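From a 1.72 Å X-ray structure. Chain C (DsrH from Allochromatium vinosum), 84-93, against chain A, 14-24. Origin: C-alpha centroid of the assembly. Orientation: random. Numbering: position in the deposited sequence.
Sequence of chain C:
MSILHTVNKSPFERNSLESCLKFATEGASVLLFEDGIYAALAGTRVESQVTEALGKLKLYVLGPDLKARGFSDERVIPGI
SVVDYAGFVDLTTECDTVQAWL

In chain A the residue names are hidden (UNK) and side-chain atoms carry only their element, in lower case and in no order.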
# COMPACT_ATOMS: atom_id res chain seq x y z
N ASP C 84 -12.52 -14.63 16.95
CA ASP C 84 -13.06 -13.28 16.78
C ASP C 84 -12.01 -12.33 17.33
O ASP C 84 -10.91 -12.75 17.66
CB ASP C 84 -14.39 -13.10 17.51
CG ASP C 84 -14.34 -13.57 18.94
OD1 ASP C 84 -13.24 -13.62 19.52
OD2 ASP C 84 -15.42 -13.88 19.50
N TYR C 85 -12.33 -11.04 17.43
CA TYR C 85 -11.34 -10.11 17.94
C TYR C 85 -10.90 -10.42 19.36
O TYR C 85 -9.73 -10.23 19.71
CB TYR C 85 -11.85 -8.67 17.83
CG TYR C 85 -11.74 -8.11 16.43
CD1 TYR C 85 -12.88 -7.93 15.63
CD2 TYR C 85 -10.51 -7.77 15.89
CE1 TYR C 85 -12.78 -7.43 14.33
CE2 TYR C 85 -10.39 -7.27 14.59
CZ TYR C 85 -11.53 -7.10 13.82
OH TYR C 85 -11.42 -6.60 12.54
N ALA C 86 -11.82 -10.91 20.19
CA ALA C 86 -11.47 -11.27 21.56
C ALA C 86 -10.45 -12.42 21.51
O ALA C 86 -9.52 -12.46 22.30
CB ALA C 86 -12.71 -11.68 22.34
N GLY C 87 -10.64 -13.34 20.56
CA GLY C 87 -9.73 -14.45 20.42
C GLY C 87 -8.36 -13.99 19.94
O GLY C 87 -7.33 -14.54 20.31
N PHE C 88 -8.37 -12.96 19.10
CA PHE C 88 -7.16 -12.35 18.55
C PHE C 88 -6.36 -11.81 19.73
O PHE C 88 -5.16 -12.04 19.86
CB PHE C 88 -7.59 -11.23 17.58
CG PHE C 88 -6.46 -10.56 16.82
CD1 PHE C 88 -6.76 -9.69 15.78
CD2 PHE C 88 -5.12 -10.75 17.17
CE1 PHE C 88 -5.76 -9.01 15.10
CE2 PHE C 88 -4.11 -10.08 16.49
CZ PHE C 88 -4.43 -9.20 15.45
N VAL C 89 -7.05 -11.10 20.62
CA VAL C 89 -6.40 -10.55 21.80
C VAL C 89 -5.81 -11.67 22.67
O VAL C 89 -4.67 -11.56 23.13
CB VAL C 89 -7.39 -9.73 22.65
CG1 VAL C 89 -6.76 -9.37 24.00
CG2 VAL C 89 -7.78 -8.47 21.90
N ASP C 90 -6.56 -12.74 22.90
CA ASP C 90 -6.05 -13.84 23.71
C ASP C 90 -4.80 -14.47 23.09
O ASP C 90 -3.91 -14.91 23.81
CB ASP C 90 -7.12 -14.92 23.92
CG ASP C 90 -8.20 -14.49 24.88
OD1 ASP C 90 -7.92 -13.67 25.78
OD2 ASP C 90 -9.34 -14.97 24.75
N LEU C 91 -4.75 -14.53 21.77
CA LEU C 91 -3.59 -15.10 21.10
C LEU C 91 -2.34 -14.26 21.37
O LEU C 91 -1.25 -14.81 21.57
CB LEU C 91 -3.82 -15.20 19.59
CG LEU C 91 -4.73 -16.33 19.11
CD1 LEU C 91 -4.93 -16.22 17.60
CD2 LEU C 91 -4.11 -17.68 19.47
N THR C 92 -2.48 -12.94 21.39
CA THR C 92 -1.32 -12.08 21.63
C THR C 92 -0.79 -12.20 23.05
O THR C 92 0.40 -12.01 23.29
CB THR C 92 -1.62 -10.59 21.36
OG1 THR C 92 -2.61 -10.13 22.28
CG2 THR C 92 -2.12 -10.39 19.93
N THR C 93 -1.68 -12.52 24.00
CA THR C 93 -1.25 -12.66 25.39
C THR C 93 -0.78 -14.07 25.72
O THR C 93 0.06 -14.27 26.60
CB THR C 93 -2.37 -12.25 26.38
OG1 THR C 93 -3.52 -13.08 26.19
CG2 THR C 93 -2.76 -10.80 26.18
N UNK A 14 -6.65 2.04 4.09
CA UNK A 14 -6.28 0.69 4.50
C UNK A 14 -7.08 0.31 5.74
O UNK A 14 -7.43 1.17 6.55
c UNK A 14 -4.78 0.61 4.81
c UNK A 14 -3.41 -0.08 2.71
n UNK A 14 -2.65 0.64 1.81
n UNK A 14 -3.43 2.04 3.23
c UNK A 14 -3.90 0.81 3.61
c UNK A 14 -2.69 1.91 2.14
N UNK A 15 -7.36 -0.98 5.89
CA UNK A 15 -8.14 -1.45 7.03
C UNK A 15 -7.38 -1.41 8.36
O UNK A 15 -7.99 -1.54 9.42
c UNK A 15 -9.65 -3.38 7.77
n UNK A 15 -10.74 -5.41 8.49
c UNK A 15 -8.61 -2.88 6.77
o UNK A 15 -9.78 -5.38 6.46
c UNK A 15 -10.06 -4.81 7.52
N UNK A 16 -6.07 -1.19 8.29
CA UNK A 16 -5.22 -1.14 9.48
C UNK A 16 -5.82 -0.40 10.67
O UNK A 16 -5.92 -0.95 11.76
c UNK A 16 -3.86 -0.53 9.12
N UNK A 17 -6.22 0.85 10.47
CA UNK A 17 -6.79 1.64 11.56
C UNK A 17 -8.04 0.98 12.15
O UNK A 17 -8.24 0.99 13.37
c UNK A 17 -7.12 3.05 11.08
o UNK A 17 -7.52 3.86 12.18
N UNK A 18 -8.89 0.40 11.30
CA UNK A 18 -10.10 -0.26 11.76
C UNK A 18 -9.76 -1.52 12.55
O UNK A 18 -10.36 -1.81 13.59
c UNK A 18 -10.99 -0.65 10.57
o UNK A 18 -12.66 1.04 10.55
c UNK A 18 -11.68 0.54 9.95
o UNK A 18 -11.24 0.99 8.87
N UNK A 19 -8.81 -2.29 12.04
CA UNK A 19 -8.40 -3.51 12.72
C UNK A 19 -7.82 -3.18 14.09
O UNK A 19 -8.09 -3.87 15.07
c UNK A 19 -7.36 -4.26 11.88
o UNK A 19 -7.93 -4.68 10.65
N UNK A 20 -7.02 -2.12 14.14
CA UNK A 20 -6.40 -1.69 15.39
C UNK A 20 -7.47 -1.26 16.37
O UNK A 20 -7.38 -1.55 17.57
c UNK A 20 -5.42 -0.55 15.12
N UNK A 21 -8.48 -0.56 15.88
CA UNK A 21 -9.57 -0.11 16.73
C UNK A 21 -10.32 -1.29 17.33
O UNK A 21 -10.56 -1.34 18.55
o UNK A 21 -15.21 1.68 19.04
c UNK A 21 -12.95 2.27 18.47
c UNK A 21 -14.08 1.48 18.28
c UNK A 21 -11.81 1.06 16.71
c UNK A 21 -14.08 0.49 17.31
c UNK A 21 -11.82 2.05 17.69
c UNK A 21 -12.96 0.29 16.53
c UNK A 21 -10.55 0.75 15.93
N UNK A 22 -10.70 -2.25 16.49
CA UNK A 22 -11.44 -3.42 16.98
C UNK A 22 -10.59 -4.23 17.96
O UNK A 22 -11.12 -4.77 18.93
c UNK A 22 -14.14 -3.16 15.39
c UNK A 22 -12.80 -3.59 14.81
c UNK A 22 -11.89 -4.30 15.81
n UNK A 22 -14.52 -3.78 16.50
o UNK A 22 -14.82 -2.28 14.85
N UNK A 23 -9.29 -4.30 17.72
CA UNK A 23 -8.39 -5.03 18.62
C UNK A 23 -8.34 -4.31 19.96
O UNK A 23 -8.46 -4.92 21.02
c UNK A 23 -4.43 -5.95 20.74
c UNK A 23 -6.98 -5.10 18.04
c UNK A 23 -4.98 -7.97 19.54
c UNK A 23 -4.27 -7.32 20.55
c UNK A 23 -6.02 -5.87 18.90
c UNK A 23 -5.30 -5.24 19.91
c UNK A 23 -5.85 -7.24 18.72
N UNK A 24 -8.15 -2.99 19.91
CA UNK A 24 -8.07 -2.18 21.12
C UNK A 24 -9.33 -2.30 21.94
O UNK A 24 -9.27 -2.51 23.16
c UNK A 24 -7.84 -0.72 20.76
O HOH W 1 -12.03 -4.08 11.20
O HOH W 2 -9.30 -6.98 11.20

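Position 14 carries one carbon and then a five-membered ring of three carbons and two nitrogens; it lies out of reach of the chain C stretch and is His A14. Position 15 has three carbons in a row, the third bearing one oxygen and one nitrogen; its CA-to-CB bond points toward the chain C stretch, and the extended chain, chi1 and chi2 both t, ends in an amide near Tyr C85. It is Gln A15, whose NE2 lies 4.3 Å from Tyr C85 OH, a gap bridged by water 1: the water accepts from Gln A15 NE2 at 3.3 Å and hydrogen-bonds Tyr C85 OH at 2.9 Å.

Position 16 has a single carbon, Ala A16, and position 17 a carbon then an oxygen, Ser A17; both are out of reach. Position 18 has two carbons, the second carrying two oxygens, a carboxylate whose end leads away from the chain C stretch: Asp A18. Position 19 again shows one carbon and one oxygen, the oxygen 4.4 Å from Tyr C85 OH with a water bridging the two. This is Ser A19, and its OG accepts from water 2 at 2.7 Å, while the same water lies 2.5 Å from Tyr C85 OH. Position 20, one carbon pointing away, is Ala A20. Position 21, a carbon and a six-carbon ring bearing an oxygen, makes no contact and is Tyr A21.

At position 22 three carbons end in an oxygen and a nitrogen, and the first carbon sits on the ring of Tyr C85. The residue is Gln A22; its CB is 3.4 Å from the centroid of the Tyr C85 ring and almost on the ring normal, a CH-pi contact. Position 23 has one carbon and a plain six-carbon ring, reaching Phe C88, Val C89 and Thr C92. It is Phe A23. Position 24, a lone carbon pointing away, is Ala A24.

The helices cross at 80°, their axes 9.4 Å apart at closest approach. The stretches bury 373 Å², both sides summed, with Phe A23 and Tyr C85 the most covered. Phe A23 turns its edge to the face of Phe C88, centroids 4.9 Å apart, and offers a face to Val C89, whose CG2 is 3.9 Å from the centroid of the Phe A23 ring. Thr C92 OG1 meets the ring's edge, 3.7 Å from Phe A23 CZ, its proton given to Val C89 O at 2.6 Å. Tyr C85 answers from the first turn of a helix capped by Asp C84, whose OD1 accepts from Gly C87 N at 2.8 Å. No direct hydrogen bond joins the stretches; the direct contacts are packing. The rule: one ring can serve by face and edge, while waters link a buried tyrosine hydroxyl to the partner.

Chain A 14-24: HQASDSAYQFA
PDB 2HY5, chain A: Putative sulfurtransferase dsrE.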